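Long-range contact in purine nucleoside phosphorylase YlmD (Geobacillus stearothermophilus, PDB 6T1B), which cleaves adenosine, inosine and S-methyl-5'-thioadenosine with phosphate to release the free purine base, and also deaminates adenosine, using a catalytic zinc ion: residues 181-192 against 212-220. Numbering follows the deposited sequence.
Sequences GPCCYTVDDRVV and PGQYALDLK
Val192 CG2 sits over one face of the Tyr215 ring, 4.0 Å from its centroid and 20° off the normal, a CH-pi contact; the Asp189 carboxylate meets the ring at its edge. There Tyr215 OH donates to Asp189 OD1 at 2.5 Å, on the syn side but somewhat out of the carboxylate plane, with carboxylate and ring planes 70° apart. A water accepts from Asp189 N and donates to Asp189 OD2 and Gly213 O. Val187 CG1 lies over one face of the Tyr185 ring, toward the rim, while Leu217 CD2 and Leu219 CD1 approach Tyr185 CE2 obliquely, Leu219 CD1 at 3.7 Å. Tyr185 CG stands anti to its own N (chi1 -168°), which lays the ring alongside Leu217. Strand 186-187 is the edge of a three-stranded antiparallel sheet whose middle strand is 214-217: Val187 N to Tyr215 O and Tyr215 N to Val187 O are both 2.8 Å, and Leu217 N reaches Tyr185 O at 3.0 Å. A leucine in place of Tyr215 would probably leave Asp189 OD1 without its hydroxyl donor. Asp188 OD1 caps the following helix through Val191 N. Pro182 CG packs against Asp218 CB (3.9 Å), next to Cys183 and Cys184, which bind the second, probably structural, zinc with Cys243 and Cys246.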
loop_
_atom_site.group_PDB
_atom_site.type_symbol
_atom_site.label_atom_id
_atom_site.label_comp_id
_atom_site.label_asym_id
_atom_site.label_seq_id
_atom_site.Cartn_x
_atom_site.Cartn_y
_atom_site.Cartn_z
ATOM N N GLY A 181 -2.405 -3.072 -13.149
ATOM C CA GLY A 181 -1.358 -2.973 -14.136
ATOM C C GLY A 181 -1.791 -2.191 -15.355
ATOM O O GLY A 181 -2.967 -1.893 -15.554
ATOM N N PRO A 182 -0.818 -1.856 -16.211
ATOM C CA PRO A 182 -1.142 -1.147 -17.452
ATOM C C PRO A 182 -1.955 -1.998 -18.387
ATOM O O PRO A 182 -2.596 -1.463 -19.301
ATOM C CB PRO A 182 0.232 -0.812 -18.040
ATOM C CG PRO A 182 1.165 -1.827 -17.438
ATOM C CD PRO A 182 0.619 -2.132 -16.067
ATOM N N CYS A 183 -1.922 -3.322 -18.192
ATOM C CA CYS A 183 -2.844 -4.226 -18.868
ATOM C C CYS A 183 -4.296 -3.785 -18.738
ATOM O O CYS A 183 -5.097 -4.030 -19.647
ATOM C CB CYS A 183 -2.687 -5.632 -18.267
ATOM S SG CYS A 183 -2.342 -5.690 -16.461
ATOM N N CYS A 184 -4.650 -3.146 -17.612
ATOM C CA CYS A 184 -6.034 -2.854 -17.276
ATOM C C CYS A 184 -6.321 -1.398 -16.923
ATOM O O CYS A 184 -7.489 -1.058 -16.732
ATOM C CB CYS A 184 -6.467 -3.699 -16.057
ATOM S SG CYS A 184 -6.336 -5.502 -16.255
ATOM N N TYR A 185 -5.313 -0.541 -16.792
ATOM C CA TYR A 185 -5.510 0.823 -16.310
ATOM C C TYR A 185 -5.210 1.795 -17.442
ATOM O O TYR A 185 -4.040 2.014 -17.784
ATOM C CB TYR A 185 -4.597 1.101 -15.119
ATOM C CG TYR A 185 -4.894 2.373 -14.349
ATOM C CD1 TYR A 185 -6.161 2.943 -14.330
ATOM C CD2 TYR A 185 -3.889 2.997 -13.620
ATOM C CE1 TYR A 185 -6.412 4.107 -13.604
ATOM C CE2 TYR A 185 -4.129 4.144 -12.895
ATOM C CZ TYR A 185 -5.386 4.697 -12.892
ATOM O OH TYR A 185 -5.624 5.852 -12.177
ATOM N N THR A 186 -6.253 2.374 -18.016
ATOM C CA THR A 186 -6.137 3.347 -19.095
ATOM C C THR A 186 -6.595 4.702 -18.579
ATOM O O THR A 186 -7.670 4.810 -17.981
ATOM C CB THR A 186 -6.985 2.928 -20.298
ATOM O OG1 THR A 186 -6.492 1.679 -20.813
ATOM C CG2 THR A 186 -6.923 3.987 -21.402
ATOM N N VAL A 187 -5.781 5.728 -18.815
ATOM C CA VAL A 187 -6.025 7.079 -18.323
ATOM C C VAL A 187 -5.892 8.060 -19.484
ATOM O O VAL A 187 -5.508 7.699 -20.603
ATOM C CB VAL A 187 -5.087 7.465 -17.170
ATOM C CG1 VAL A 187 -5.195 6.439 -16.053
ATOM C CG2 VAL A 187 -3.641 7.597 -17.669
ATOM N N ASP A 188 -6.202 9.327 -19.202
ATOM C CA ASP A 188 -6.219 10.386 -20.203
ATOM C C ASP A 188 -5.038 11.339 -20.028
ATOM O O ASP A 188 -4.201 11.179 -19.137
ATOM C CB ASP A 188 -7.564 11.136 -20.182
ATOM C CG ASP A 188 -7.885 11.733 -18.823
ATOM O OD1 ASP A 188 -6.961 11.912 -18.000
ATOM O OD2 ASP A 188 -9.077 12.015 -18.569
ATOM N N ASP A 189 -4.966 12.337 -20.914
ATOM C CA ASP A 189 -3.849 13.282 -20.874
ATOM C C ASP A 189 -3.754 13.989 -19.529
ATOM O O ASP A 189 -2.653 14.320 -19.079
ATOM C CB ASP A 189 -4.003 14.326 -21.974
ATOM C CG ASP A 189 -3.711 13.767 -23.333
ATOM O OD1 ASP A 189 -2.567 13.305 -23.536
ATOM O OD2 ASP A 189 -4.624 13.762 -24.183
ATOM N N ARG A 190 -4.891 14.252 -18.891
ATOM C CA ARG A 190 -4.873 14.924 -17.597
ATOM C C ARG A 190 -4.016 14.153 -16.604
ATOM O O ARG A 190 -3.171 14.731 -15.907
ATOM C CB ARG A 190 -6.308 15.058 -17.086
ATOM C CG ARG A 190 -6.458 15.820 -15.787
ATOM C CD ARG A 190 -6.382 14.898 -14.585
ATOM N NE ARG A 190 -7.548 14.027 -14.434
ATOM C CZ ARG A 190 -8.594 14.304 -13.658
ATOM N NH1 ARG A 190 -9.600 13.446 -13.560
ATOM N NH2 ARG A 190 -8.631 15.438 -12.974
ATOM N N VAL A 191 -4.221 12.838 -16.522
ATOM C CA VAL A 191 -3.473 12.044 -15.558
ATOM C C VAL A 191 -1.991 12.028 -15.911
ATOM O O VAL A 191 -1.136 12.324 -15.070
ATOM C CB VAL A 191 -4.057 10.626 -15.448
ATOM C CG1 VAL A 191 -3.149 9.750 -14.588
ATOM C CG2 VAL A 191 -5.434 10.689 -14.851
ATOM N N VAL A 192 -1.657 11.680 -17.153
ATOM C CA VAL A 192 -0.238 11.573 -17.476
ATOM C C VAL A 192 0.440 12.934 -17.348
ATOM O O VAL A 192 1.586 13.028 -16.885
ATOM C CB VAL A 192 -0.004 10.894 -18.838
ATOM C CG1 VAL A 192 -0.541 9.453 -18.801
ATOM C CG2 VAL A 192 -0.622 11.678 -19.959
ATOM N N PRO A 212 -5.341 7.454 -29.491
ATOM C CA PRO A 212 -5.145 8.894 -29.276
ATOM C C PRO A 212 -5.747 9.372 -27.966
ATOM O O PRO A 212 -6.941 9.196 -27.713
ATOM C CB PRO A 212 -5.823 9.528 -30.496
ATOM C CG PRO A 212 -5.717 8.469 -31.560
ATOM C CD PRO A 212 -5.937 7.167 -30.809
ATOM N N GLY A 213 -4.906 9.950 -27.109
ATOM C CA GLY A 213 -5.357 10.509 -25.851
ATOM C C GLY A 213 -5.623 9.509 -24.754
ATOM O O GLY A 213 -6.113 9.898 -23.690
ATOM N N GLN A 214 -5.315 8.232 -24.975
ATOM C CA GLN A 214 -5.527 7.179 -23.996
ATOM C C GLN A 214 -4.204 6.473 -23.729
ATOM O O GLN A 214 -3.515 6.079 -24.687
ATOM C CB GLN A 214 -6.541 6.163 -24.520
ATOM C CG GLN A 214 -7.934 6.738 -24.676
ATOM C CD GLN A 214 -8.577 7.014 -23.333
ATOM O OE1 GLN A 214 -8.624 8.158 -22.871
ATOM N NE2 GLN A 214 -9.065 5.965 -22.691
ATOM N N TYR A 215 -3.871 6.315 -22.447
ATOM C CA TYR A 215 -2.575 5.795 -22.039
ATOM C C TYR A 215 -2.739 4.631 -21.086
ATOM O O TYR A 215 -3.443 4.740 -20.075
ATOM C CB TYR A 215 -1.757 6.890 -21.355
ATOM C CG TYR A 215 -1.601 8.105 -22.213
ATOM C CD1 TYR A 215 -2.544 9.123 -22.178
ATOM C CD2 TYR A 215 -0.530 8.237 -23.085
ATOM C CE1 TYR A 215 -2.420 10.239 -22.969
ATOM C CE2 TYR A 215 -0.396 9.353 -23.881
ATOM C CZ TYR A 215 -1.347 10.348 -23.820
ATOM O OH TYR A 215 -1.220 11.459 -24.620
ATOM N N ALA A 216 -2.092 3.514 -21.426
ATOM C CA ALA A 216 -1.931 2.423 -20.481
ATOM C C ALA A 216 -0.864 2.808 -19.468
ATOM O O ALA A 216 0.306 2.994 -19.846
ATOM C CB ALA A 216 -1.514 1.165 -21.231
ATOM N N LEU A 217 -1.247 2.938 -18.209
ATOM C CA LEU A 217 -0.390 3.526 -17.190
ATOM C C LEU A 217 0.087 2.465 -16.217
ATOM O O LEU A 217 -0.718 1.659 -15.736
ATOM C CB LEU A 217 -1.155 4.613 -16.441
ATOM C CG LEU A 217 -0.500 5.223 -15.210
ATOM C CD1 LEU A 217 0.813 5.863 -15.575
ATOM C CD2 LEU A 217 -1.422 6.229 -14.598
ATOM N N ASP A 218 1.384 2.484 -15.917
ATOM C CA ASP A 218 2.022 1.551 -14.979
ATOM C C ASP A 218 2.399 2.351 -13.724
ATOM O O ASP A 218 3.501 2.914 -13.642
ATOM C CB ASP A 218 3.241 0.912 -15.616
ATOM C CG ASP A 218 3.844 -0.185 -14.751
ATOM O OD1 ASP A 218 4.674 -0.955 -15.296
ATOM O OD2 ASP A 218 3.486 -0.276 -13.560
ATOM N N LEU A 219 1.474 2.437 -12.766
ATOM C CA LEU A 219 1.748 3.186 -11.544
ATOM C C LEU A 219 2.855 2.540 -10.720
ATOM O O LEU A 219 3.543 3.234 -9.970
ATOM C CB LEU A 219 0.493 3.340 -10.690
ATOM C CG LEU A 219 -0.495 4.421 -11.105
ATOM C CD1 LEU A 219 -1.685 4.367 -10.157
ATOM C CD2 LEU A 219 0.128 5.797 -11.127
ATOM N N LYS A 220 3.027 1.223 -10.812
ATOM C CA LYS A 220 4.118 0.594 -10.079
ATOM C C LYS A 220 5.442 1.166 -10.567
ATOM O O LYS A 220 6.291 1.577 -9.769
ATOM C CB LYS A 220 4.109 -0.918 -10.283
ATOM C CG LYS A 220 2.946 -1.655 -9.668
ATOM C CD LYS A 220 3.101 -3.141 -9.960
ATOM C CE LYS A 220 1.880 -3.899 -9.551
ATOM N NZ LYS A 220 1.922 -5.221 -10.215
HETATM O O HOH W 1 -6.897 12.464 -23.269
#